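Local coordinates for outer membrane protein SusF (Bacteroides thetaiotaomicron, PDB 4FE9) that binds starch at the bacterial cell surface before the polysaccharide is imported into the periplasm for degradation, at residues L211-V215 with D216-S220; S97-Q100 with E101-S105; P146-P150 with D151-I155. One frame throughout, in Å; residues are numbered along the deposited sequence.

Contact 1. Residues L211-V215 with D216-S220; sequences LGSSV and DGDDS. With GLC (alpha-D-glucopyranose), chain B.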
ATOM      1  N   LEU A 211      -3.380 -12.273  21.627  1.00  8.40           N
ATOM      2  CA  LEU A 211      -3.620 -12.405  20.226  1.00 10.82           C
ATOM      3  C   LEU A 211      -2.308 -12.711  19.522  1.00 11.34           C
ATOM      4  O   LEU A 211      -1.280 -12.077  19.797  1.00 11.85           O
ATOM      5  CB  LEU A 211      -4.208 -11.118  19.662  1.00  8.74           C
ATOM      6  CG  LEU A 211      -5.438 -10.596  20.444  1.00 10.29           C
ATOM      7  CD1 LEU A 211      -5.763  -9.217  19.991  1.00  7.86           C
ATOM      8  CD2 LEU A 211      -6.651 -11.534  20.218  1.00 10.13           C
ATOM      9  N   GLY A 212      -2.353 -13.597  18.541  1.00 11.59           N
ATOM     10  CA  GLY A 212      -1.104 -14.021  17.870  1.00 10.64           C
ATOM     11  C   GLY A 212      -1.362 -14.730  16.594  1.00 12.08           C
ATOM     12  O   GLY A 212      -2.218 -14.326  15.825  1.00 12.43           O
ATOM     13  N   SER A 213      -0.525 -15.696  16.268  1.00 13.13           N
ATOM     14  CA  SER A 213      -0.743 -16.438  15.027  1.00 15.04           C
ATOM     15  C   SER A 213      -1.183 -17.855  15.325  1.00 15.66           C
ATOM     16  O   SER A 213      -1.109 -18.309  16.472  1.00 15.34           O
ATOM     17  CB  SER A 213       0.495 -16.438  14.155  1.00 13.87           C
ATOM     18  OG  SER A 213       1.590 -16.982  14.860  1.00 19.64           O
ATOM     19  N   SER A 214      -1.706 -18.530  14.301  1.00 16.24           N
ATOM     20  CA  SER A 214      -2.081 -19.926  14.424  1.00 19.53           C
ATOM     21  C   SER A 214      -0.884 -20.802  14.785  1.00 19.48           C
ATOM     22  O   SER A 214      -1.009 -21.733  15.553  1.00 20.65           O
ATOM     23  CB  SER A 214      -2.683 -20.414  13.123  1.00 18.43           C
ATOM     24  OG  SER A 214      -4.048 -20.612  13.318  1.00 27.71           O
ATOM     25  N   VAL A 215       0.225 -20.579  14.095  1.00 18.99           N
ATOM     26  CA  VAL A 215       1.446 -21.349  14.299  1.00 18.70           C
ATOM     27  C   VAL A 215       2.430 -20.558  15.174  1.00 18.46           C
ATOM     28  O   VAL A 215       2.710 -19.388  14.894  1.00 19.10           O
ATOM     29  CB  VAL A 215       2.124 -21.615  12.926  1.00 19.28           C
ATOM     30  CG1 VAL A 215       3.509 -22.220  13.115  1.00 19.73           C
ATOM     31  CG2 VAL A 215       1.212 -22.524  12.053  1.00 17.20           C
ATOM     32  N   ASP A 216       2.935 -21.182  16.234  1.00 17.08           N
ATOM     33  CA  ASP A 216       3.963 -20.549  17.071  1.00 17.45           C
ATOM     34  C   ASP A 216       5.245 -20.302  16.277  1.00 17.16           C
ATOM     35  O   ASP A 216       5.742 -21.185  15.628  1.00 17.73           O
ATOM     36  CB  ASP A 216       4.239 -21.383  18.334  1.00 15.47           C
ATOM     37  CG  ASP A 216       5.021 -20.601  19.400  1.00 18.84           C
ATOM     38  OD1 ASP A 216       4.795 -19.372  19.555  1.00 14.30           O
ATOM     39  OD2 ASP A 216       5.896 -21.205  20.063  1.00 20.89           O
ATOM     40  N   GLY A 217       5.632 -19.045  16.167  1.00 17.25           N
ATOM     41  CA  GLY A 217       6.845 -18.679  15.471  1.00 16.54           C
ATOM     42  C   GLY A 217       6.609 -18.394  14.004  1.00 17.53           C
ATOM     43  O   GLY A 217       7.556 -18.311  13.235  1.00 16.93           O
ATOM     44  N   ASP A 218       5.336 -18.290  13.598  1.00 17.83           N
ATOM     45  CA  ASP A 218       4.982 -17.926  12.200  1.00 17.37           C
ATOM     46  C   ASP A 218       5.920 -16.834  11.682  1.00 17.53           C
ATOM     47  O   ASP A 218       6.027 -15.759  12.281  1.00 17.07           O
ATOM     48  CB  ASP A 218       3.538 -17.423  12.145  1.00 18.32           C
ATOM     49  CG  ASP A 218       3.077 -17.073  10.718  1.00 19.84           C
ATOM     50  OD1 ASP A 218       1.911 -17.336  10.400  1.00 28.06           O
ATOM     51  OD2 ASP A 218       3.815 -16.381   9.999  1.00 31.32           O
ATOM     52  N   ASP A 219       6.523 -17.061  10.522  1.00 17.64           N
ATOM     53  CA  ASP A 219       7.450 -16.077   9.976  1.00 18.89           C
ATOM     54  C   ASP A 219       7.011 -15.564   8.635  1.00 17.95           C
ATOM     55  O   ASP A 219       7.803 -15.039   7.883  1.00 19.69           O
ATOM     56  CB  ASP A 219       8.910 -16.605   9.937  1.00 17.92           C
ATOM     57  CG  ASP A 219       9.070 -17.865   9.071  1.00 25.09           C
ATOM     58  OD1 ASP A 219       8.089 -18.275   8.403  1.00 30.70           O
ATOM     59  OD2 ASP A 219      10.182 -18.466   9.084  1.00 33.08           O
ATOM     60  N   SER A 220       5.716 -15.618   8.377  1.00 17.26           N
ATOM     61  CA  SER A 220       5.187 -15.234   7.062  1.00 17.23           C
ATOM     62  C   SER A 220       5.224 -13.722   6.864  1.00 16.98           C
ATOM     63  O   SER A 220       5.269 -13.246   5.742  1.00 16.49           O
ATOM     64  CB  SER A 220       3.752 -15.735   6.895  1.00 17.65           C
ATOM     65  OG  SER A 220       2.866 -14.932   7.667  1.00 18.38           O
TER
HETATM   66  C1  GLC B   7       7.397 -17.039  22.858  1.00 13.81           C
HETATM   67  C2  GLC B   7       7.216 -18.094  21.807  1.00 16.31           C
HETATM   68  C3  GLC B   7       8.189 -19.236  22.016  1.00 13.09           C
HETATM   69  C4  GLC B   7       9.607 -18.721  22.215  1.00 19.10           C
HETATM   70  C5  GLC B   7       9.759 -17.533  22.830  1.00 18.80           C
HETATM   71  C6  GLC B   7      11.157 -17.017  23.025  1.00 23.14           C
HETATM   72  O2  GLC B   7       5.870 -18.592  21.886  1.00 13.67           O
HETATM   73  O3  GLC B   7       8.091 -20.106  20.896  1.00 14.54           O
HETATM   74  O4  GLC B   7      10.613 -19.691  22.628  1.00 19.69           O
HETATM   75  O5  GLC B   7       8.709 -16.529  22.795  1.00 17.87           O
HETATM   76  O6  GLC B   7      11.524 -16.325  21.830  1.00 20.37           O
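Ser213 packs its hydroxymethyl group against the CB of Asp218, with OG 3.4 Å from that carbon. The same Ser213 OG gives its hydrogen to Val215 O at 2.7 Å. Asp218 N also reaches Val215 O, at 3.1 Å. Two donors, one on each face of its plane, therefore satisfy this one oxygen. Val215 to Asp218 form a type II beta turn, closed by the Asp218 N bond. Gly217 takes the positive phi (91°) that the third position of such a turn requires; a side chain there would jam against the carbonyl of Asp216. Ser213 and Asp218 are buried here, and this is the tight side.

Val215 and Asp216 are exposed, and the side chain of Asp216 reaches from the turn to the sugar. Its CG lies anti to the backbone N (chi1 -165°), and both carboxylate oxygens are offered to one glucose. Asp216 OD1 accepts from glucose O2 at 2.7 Å, and Asp216 OD2 from O3 at 2.6 Å. Ala232 N also donates to OD1 and holds the carboxylate in place. Beyond the turn, Asp218 OD2 takes Ser220 N at 2.6 Å in an Asx turn, and also Ser220 OG. Asp158 and Asn191 bind the same glucose. A carboxylate gripping neighbouring sugar hydroxyls from a hydrogen-bonded turn belongs here to the starch site of the first carbohydrate-binding module.

Contact 2. Residues S97-Q100 with E101-S105; sequences SVTQ and EAYKS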
ATOM      1  N   SER A  97     -12.290 -21.771   6.820  1.00 11.87           N
ATOM      2  CA  SER A  97     -10.908 -21.380   6.483  0.50 11.87           C
ATOM      3  C   SER A  97     -10.786 -20.820   5.075  1.00 11.84           C
ATOM      4  O   SER A  97     -10.096 -19.830   4.833  1.00 11.58           O
ATOM      5  CB  SER A  97      -9.955 -22.584   6.646  0.50 12.40           C
ATOM      6  OG  SER A  97      -9.730 -22.850   8.012  0.50 11.56           O
ATOM      7  N   VAL A  98     -11.378 -21.501   4.120  1.00 11.50           N
ATOM      8  CA  VAL A  98     -11.223 -21.070   2.757  1.00 11.55           C
ATOM      9  C   VAL A  98     -11.957 -19.729   2.528  1.00 10.77           C
ATOM     10  O   VAL A  98     -11.499 -18.880   1.755  1.00 11.42           O
ATOM     11  CB  VAL A  98     -11.696 -22.188   1.766  1.00 11.46           C
ATOM     12  CG1 VAL A  98     -11.862 -21.633   0.399  1.00 13.93           C
ATOM     13  CG2 VAL A  98     -10.662 -23.333   1.749  1.00 15.47           C
ATOM     14  N   THR A  99     -13.087 -19.538   3.221  1.00 11.15           N
ATOM     15  CA  THR A  99     -13.864 -18.309   3.089  1.00  9.69           C
ATOM     16  C   THR A  99     -13.025 -17.111   3.604  1.00 10.62           C
ATOM     17  O   THR A  99     -12.972 -16.040   2.965  1.00  8.20           O
ATOM     18  CB  THR A  99     -15.224 -18.391   3.917  1.00 12.03           C
ATOM     19  OG1 THR A  99     -16.074 -19.404   3.356  1.00 14.06           O
ATOM     20  CG2 THR A  99     -15.975 -17.039   3.847  1.00  8.99           C
ATOM     21  N   GLN A 100     -12.294 -17.336   4.697  1.00  9.95           N
ATOM     22  CA  GLN A 100     -11.569 -16.240   5.346  1.00 11.30           C
ATOM     23  C   GLN A 100     -10.322 -15.876   4.530  1.00 11.22           C
ATOM     24  O   GLN A 100     -10.101 -14.739   4.251  1.00 10.94           O
ATOM     25  CB  GLN A 100     -11.235 -16.615   6.803  1.00  9.24           C
ATOM     26  CG  GLN A 100     -12.498 -16.805   7.703  1.00 11.05           C
ATOM     27  CD  GLN A 100     -12.151 -17.065   9.172  1.00 14.33           C
ATOM     28  OE1 GLN A 100     -11.223 -16.497   9.688  1.00 18.14           O
ATOM     29  NE2 GLN A 100     -12.970 -17.863   9.852  1.00 13.21           N
ATOM     30  N   GLU A 101      -9.690 -16.875   3.941  1.00 13.24           N
ATOM     31  CA  GLU A 101      -8.635 -16.634   2.938  1.00 16.30           C
ATOM     32  C   GLU A 101      -9.099 -15.886   1.699  1.00 16.28           C
ATOM     33  O   GLU A 101      -8.536 -14.852   1.355  1.00 17.21           O
ATOM     34  CB  GLU A 101      -7.961 -17.936   2.534  1.00 16.87           C
ATOM     35  CG  GLU A 101      -7.222 -18.564   3.667  1.00 22.27           C
ATOM     36  CD  GLU A 101      -5.867 -17.881   3.931  1.00 50.39           C
ATOM     37  OE1 GLU A 101      -5.488 -16.941   3.163  1.00 46.64           O
ATOM     38  OE2 GLU A 101      -5.176 -18.298   4.900  1.00 57.47           O
ATOM     39  N   ALA A 102     -10.180 -16.352   1.083  1.00 15.45           N
ATOM     40  CA  ALA A 102     -10.731 -15.666  -0.075  1.00 15.63           C
ATOM     41  C   ALA A 102     -10.910 -14.188   0.173  1.00 16.53           C
ATOM     42  O   ALA A 102     -10.719 -13.389  -0.738  1.00 15.36           O
ATOM     43  CB  ALA A 102     -12.045 -16.282  -0.489  1.00 15.46           C
ATOM     44  N   TYR A 103     -11.443 -13.832   1.354  1.00 15.64           N
ATOM     45  CA  TYR A 103     -11.767 -12.439   1.632  1.00 15.90           C
ATOM     46  C   TYR A 103     -10.668 -11.718   2.417  1.00 15.86           C
ATOM     47  O   TYR A 103     -10.849 -10.585   2.833  1.00 15.99           O
ATOM     48  CB  TYR A 103     -13.124 -12.317   2.353  1.00 16.97           C
ATOM     49  CG  TYR A 103     -14.325 -12.557   1.438  1.00 13.94           C
ATOM     50  CD1 TYR A 103     -14.866 -11.517   0.694  1.00 17.71           C
ATOM     51  CD2 TYR A 103     -14.826 -13.851   1.235  1.00 11.12           C
ATOM     52  CE1 TYR A 103     -15.918 -11.735  -0.212  1.00 15.85           C
ATOM     53  CE2 TYR A 103     -15.912 -14.082   0.360  1.00  9.85           C
ATOM     54  CZ  TYR A 103     -16.430 -13.003  -0.376  1.00 11.48           C
ATOM     55  OH  TYR A 103     -17.485 -13.187  -1.236  1.00 10.98           O
ATOM     56  N   LYS A 104      -9.566 -12.425   2.684  1.00 16.90           N
ATOM     57  CA  LYS A 104      -8.479 -11.925   3.575  1.00 16.27           C
ATOM     58  C   LYS A 104      -9.019 -11.298   4.853  1.00 15.56           C
ATOM     59  O   LYS A 104      -8.582 -10.214   5.247  1.00 14.19           O
ATOM     60  CB  LYS A 104      -7.613 -10.897   2.838  1.00 16.65           C
ATOM     61  CG  LYS A 104      -6.867 -11.463   1.628  1.00 20.05           C
ATOM     62  CD  LYS A 104      -5.540 -12.068   2.054  1.00 34.54           C
ATOM     63  CE  LYS A 104      -4.810 -12.688   0.872  1.00 37.61           C
ATOM     64  NZ  LYS A 104      -5.136 -14.123   0.774  1.00 43.36           N
ATOM     65  N   SER A 105      -9.974 -11.969   5.501  1.00 13.91           N
ATOM     66  CA  SER A 105     -10.669 -11.357   6.622  1.00 11.66           C
ATOM     67  C   SER A 105     -11.335 -12.384   7.514  1.00 12.34           C
ATOM     68  O   SER A 105     -12.021 -13.319   7.024  1.00 10.00           O
ATOM     69  CB  SER A 105     -11.682 -10.360   6.098  1.00 13.43           C
ATOM     70  OG  SER A 105     -12.535  -9.920   7.103  1.00 11.27           O
TER
HETATM   71  O   HOH W   1      -7.874 -19.422   6.715  1.00 34.19           O
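Gln100 O takes one sound bond and one weak one at the end of the helix. Ser105 N donates to Gln100 O at 3.0 Å with a fairly straight N-H (160°). Tyr103 N adds a weak bond to Gln100 O at 3.3 Å. The main bond of Tyr103 N runs to Thr99 O, at 3.1 Å. Upstream the helix is regular: Ala102 N bonds to Val98 O at 2.9 Å, and Glu101 N bonds to Ser97 O.

Lys104 then leaves the helix with positive phi (45°). Its N turns back to Glu101 O, while Ser105 N reaches Gln100 O. This is a Schellman motif, and it ends helix 92-102 of the N-terminal domain.

The CB of Gln100 lies 3.4 Å from Ser105 O. Beyond CG the Gln100 chain is extended. It carries its amide to Asp96 through NE2 and to Arg106 through OE1. Tyr103 turns the edge of its ring to Thr99 O, which lies in the ring plane 3.3 Å from CD2. The hydroxyl of Tyr103 is hydrogen-bonded to Glu112 O on strand 111-122, which Thr99 also packs against. The chain of Glu101 folds at its second torsion (chi2 -78°), and its CG rests beside Ser97 O. A water donates to Ser97 O and, weakly, to Glu101 OE2. Lys104 NZ forms a long salt bridge with Glu101 OE1, 3.7 Å away, where Arg251 is a second, weak ionic partner.

Contact 3. Residues P146-P150 with D151-I155; sequences PAVDP and DGYYI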
ATOM      1  N   PRO A 146     -13.263 -11.145  18.563  1.00 12.53           N
ATOM      2  CA  PRO A 146     -13.209 -10.435  19.845  1.00 12.25           C
ATOM      3  C   PRO A 146     -13.718  -9.016  19.752  1.00 10.95           C
ATOM      4  O   PRO A 146     -13.609  -8.372  18.704  1.00  9.27           O
ATOM      5  CB  PRO A 146     -11.701 -10.483  20.227  1.00 12.71           C
ATOM      6  CG  PRO A 146     -11.136 -11.704  19.402  1.00 11.81           C
ATOM      7  CD  PRO A 146     -11.937 -11.656  18.130  1.00 12.22           C
ATOM      8  N   ALA A 147     -14.270  -8.522  20.851  1.00 11.30           N
ATOM      9  CA  ALA A 147     -14.591  -7.092  20.970  1.00 12.57           C
ATOM     10  C   ALA A 147     -13.324  -6.230  20.840  1.00 13.94           C
ATOM     11  O   ALA A 147     -12.238  -6.666  21.178  1.00 13.51           O
ATOM     12  CB  ALA A 147     -15.278  -6.819  22.316  1.00 12.35           C
ATOM     13  N   VAL A 148     -13.467  -5.035  20.290  1.00 15.05           N
ATOM     14  CA  VAL A 148     -12.385  -4.062  20.290  1.00 16.38           C
ATOM     15  C   VAL A 148     -12.134  -3.539  21.711  1.00 15.96           C
ATOM     16  O   VAL A 148     -13.076  -3.274  22.452  1.00 15.15           O
ATOM     17  CB  VAL A 148     -12.694  -2.875  19.339  1.00 16.31           C
ATOM     18  CG1 VAL A 148     -11.589  -1.843  19.427  1.00 18.36           C
ATOM     19  CG2 VAL A 148     -12.807  -3.372  17.906  1.00 18.50           C
ATOM     20  N   ASP A 149     -10.890  -3.628  22.168  1.00 16.78           N
ATOM     21  CA  ASP A 149     -10.570  -3.173  23.536  1.00 15.84           C
ATOM     22  C   ASP A 149     -10.584  -1.638  23.555  1.00 15.52           C
ATOM     23  O   ASP A 149      -9.952  -1.022  22.719  1.00 14.62           O
ATOM     24  CB  ASP A 149      -9.202  -3.707  23.976  1.00 15.51           C
ATOM     25  CG  ASP A 149      -8.966  -3.549  25.476  1.00 17.26           C
ATOM     26  OD1 ASP A 149      -8.848  -4.578  26.175  1.00 18.82           O
ATOM     27  OD2 ASP A 149      -9.012  -2.402  25.971  1.00 18.01           O
ATOM     28  N   PRO A 150     -11.424  -1.026  24.438  1.00 17.55           N
ATOM     29  CA  PRO A 150     -11.558   0.463  24.443  1.00 17.87           C
ATOM     30  C   PRO A 150     -10.228   1.178  24.783  1.00 18.12           C
ATOM     31  O   PRO A 150      -9.973   2.283  24.296  1.00 18.31           O
ATOM     32  CB  PRO A 150     -12.605   0.735  25.550  1.00 18.89           C
ATOM     33  CG  PRO A 150     -12.744  -0.557  26.332  1.00 18.54           C
ATOM     34  CD  PRO A 150     -12.385  -1.677  25.360  1.00 17.73           C
ATOM     35  N   ASP A 151      -9.332   0.479  25.461  1.00 17.18           N
ATOM     36  CA  ASP A 151      -8.050   1.050  25.821  1.00 17.94           C
ATOM     37  C   ASP A 151      -6.911   0.597  24.897  1.00 16.19           C
ATOM     38  O   ASP A 151      -5.758   0.834  25.187  1.00 18.19           O
ATOM     39  CB  ASP A 151      -7.724   0.715  27.267  1.00 17.57           C
ATOM     40  CG  ASP A 151      -8.734   1.306  28.236  1.00 23.25           C
ATOM     41  OD1 ASP A 151      -8.847   2.542  28.266  1.00 23.22           O
ATOM     42  OD2 ASP A 151      -9.530   0.532  28.832  1.00 31.02           O
ATOM     43  N   GLY A 152      -7.238  -0.051  23.790  1.00 14.95           N
ATOM     44  CA  GLY A 152      -6.234  -0.284  22.735  1.00 12.25           C
ATOM     45  C   GLY A 152      -5.455  -1.587  22.903  1.00 10.44           C
ATOM     46  O   GLY A 152      -5.892  -2.498  23.596  1.00 10.65           O
ATOM     47  N   TYR A 153      -4.296  -1.667  22.249  1.00  9.34           N
ATOM     48  CA  TYR A 153      -3.534  -2.912  22.151  1.00  8.70           C
ATOM     49  C   TYR A 153      -2.052  -2.664  22.427  1.00  8.45           C
ATOM     50  O   TYR A 153      -1.528  -1.624  22.073  1.00  7.65           O
ATOM     51  CB  TYR A 153      -3.689  -3.506  20.744  1.00  8.17           C
ATOM     52  CG  TYR A 153      -5.094  -3.946  20.464  1.00  7.10           C
ATOM     53  CD1 TYR A 153      -5.535  -5.175  20.920  1.00  6.90           C
ATOM     54  CD2 TYR A 153      -6.057  -3.023  20.016  1.00  6.37           C
ATOM     55  CE1 TYR A 153      -6.920  -5.518  20.889  1.00  7.89           C
ATOM     56  CE2 TYR A 153      -7.432  -3.372  19.961  1.00  6.86           C
ATOM     57  CZ  TYR A 153      -7.831  -4.632  20.344  1.00  7.38           C
ATOM     58  OH  TYR A 153      -9.174  -4.971  20.340  1.00  9.87           O
ATOM     59  N   TYR A 154      -1.379  -3.680  22.961  1.00  8.74           N
ATOM     60  CA  TYR A 154       0.040  -3.588  23.268  1.00 10.24           C
ATOM     61  C   TYR A 154       0.825  -4.730  22.569  1.00 10.14           C
ATOM     62  O   TYR A 154       0.284  -5.839  22.389  1.00 11.30           O
ATOM     63  CB  TYR A 154       0.225  -3.678  24.769  1.00  9.31           C
ATOM     64  CG  TYR A 154      -0.225  -2.451  25.484  1.00 11.70           C
ATOM     65  CD1 TYR A 154      -1.579  -2.210  25.705  1.00 19.58           C
ATOM     66  CD2 TYR A 154       0.696  -1.501  25.928  1.00 13.72           C
ATOM     67  CE1 TYR A 154      -2.007  -1.059  26.370  1.00 22.25           C
ATOM     68  CE2 TYR A 154       0.284  -0.371  26.625  1.00 22.69           C
ATOM     69  CZ  TYR A 154      -1.066  -0.139  26.821  1.00 23.56           C
ATOM     70  OH  TYR A 154      -1.481   1.013  27.452  1.00 30.38           O
ATOM     71  N   ILE A 155       2.070  -4.454  22.169  1.00  9.71           N
ATOM     72  CA  ILE A 155       3.000  -5.516  21.765  1.00  9.74           C
ATOM     73  C   ILE A 155       3.917  -5.877  22.915  1.00 11.32           C
ATOM     74  O   ILE A 155       4.491  -4.986  23.591  1.00  9.87           O
ATOM     75  CB  ILE A 155       3.861  -5.102  20.584  1.00  9.87           C
ATOM     76  CG1 ILE A 155       3.000  -4.660  19.401  1.00 12.09           C
ATOM     77  CG2 ILE A 155       4.867  -6.215  20.209  1.00  7.58           C
ATOM     78  CD1 ILE A 155       2.323  -5.769  18.712  1.00 17.45           C
TER
HETATM   79  O   HOH W   2      -9.628  -7.465  20.544  1.00 14.21           O
HETATM   80  O   HOH W   3      -9.485  -2.065  28.330  1.00 17.38           O
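Tyr153 brings its hydroxyl up against the backbone of Val148 and Asp149. Asp149 N donates to Tyr153 OH at 2.8 Å, with the N-H nearly straight (166°). Val148 CG1 lies at the ring edge, and the two side chains cross at about a right angle. A water in the plane of the ring joins Tyr153 OH to Ala147 O. The rings of Tyr180 and Phe245 meet Tyr153 edge-to-face. A phenylalanine here would probably leave Asp149 N without its acceptor and the water without one of its two partners.

Asp149 to Gly152 form a type I beta turn, closed by Gly152 N to Asp149 O at 3.1 Å. Asp149 also steadies the turn through its side chain. With CG anti to the backbone N (chi1 -167°), Asp149 OD2 takes Asp151 N at 2.9 Å on its anti lone pair. OD1 is bound by Ser198 OG.

The turn leads straight into strand 153-157. The carboxylates of Asp149 and Asp151 come close, with 4.1 Å between Asp149 OD2 and Asp151 OD2. A water bridges them at unusually short range, so its details are doubtful. The N-H of Asp151 probably eases the repulsion, which would otherwise tend to favour a proton on one of the pair.

Contacts 1 and 3 belong to the first carbohydrate-binding module, whereas contact 2 closes a helix of the domain before it. None is wholly core or wholly surface. Ser213 and Asp218, Thr99, Gln100 and Ser105, and Asp149 and Tyr153 are buried beside exposed neighbours. Contacts 1 and 3 touch where Leu211 CD1 packs 4.0 Å from Tyr153 CE1. Contact 2 touches neither. Its centre is about 17 Å from that of contact 1, yet Gln100 and Glu101 rest on strand 222-224, which follows the loop of contact 1. Contact 1 presents a carboxylate to sugar, contact 3 ties a buried tyrosine to a turn with exposed corners at Pro150 and Asp151, and contact 2 relies mostly on backbone bonds.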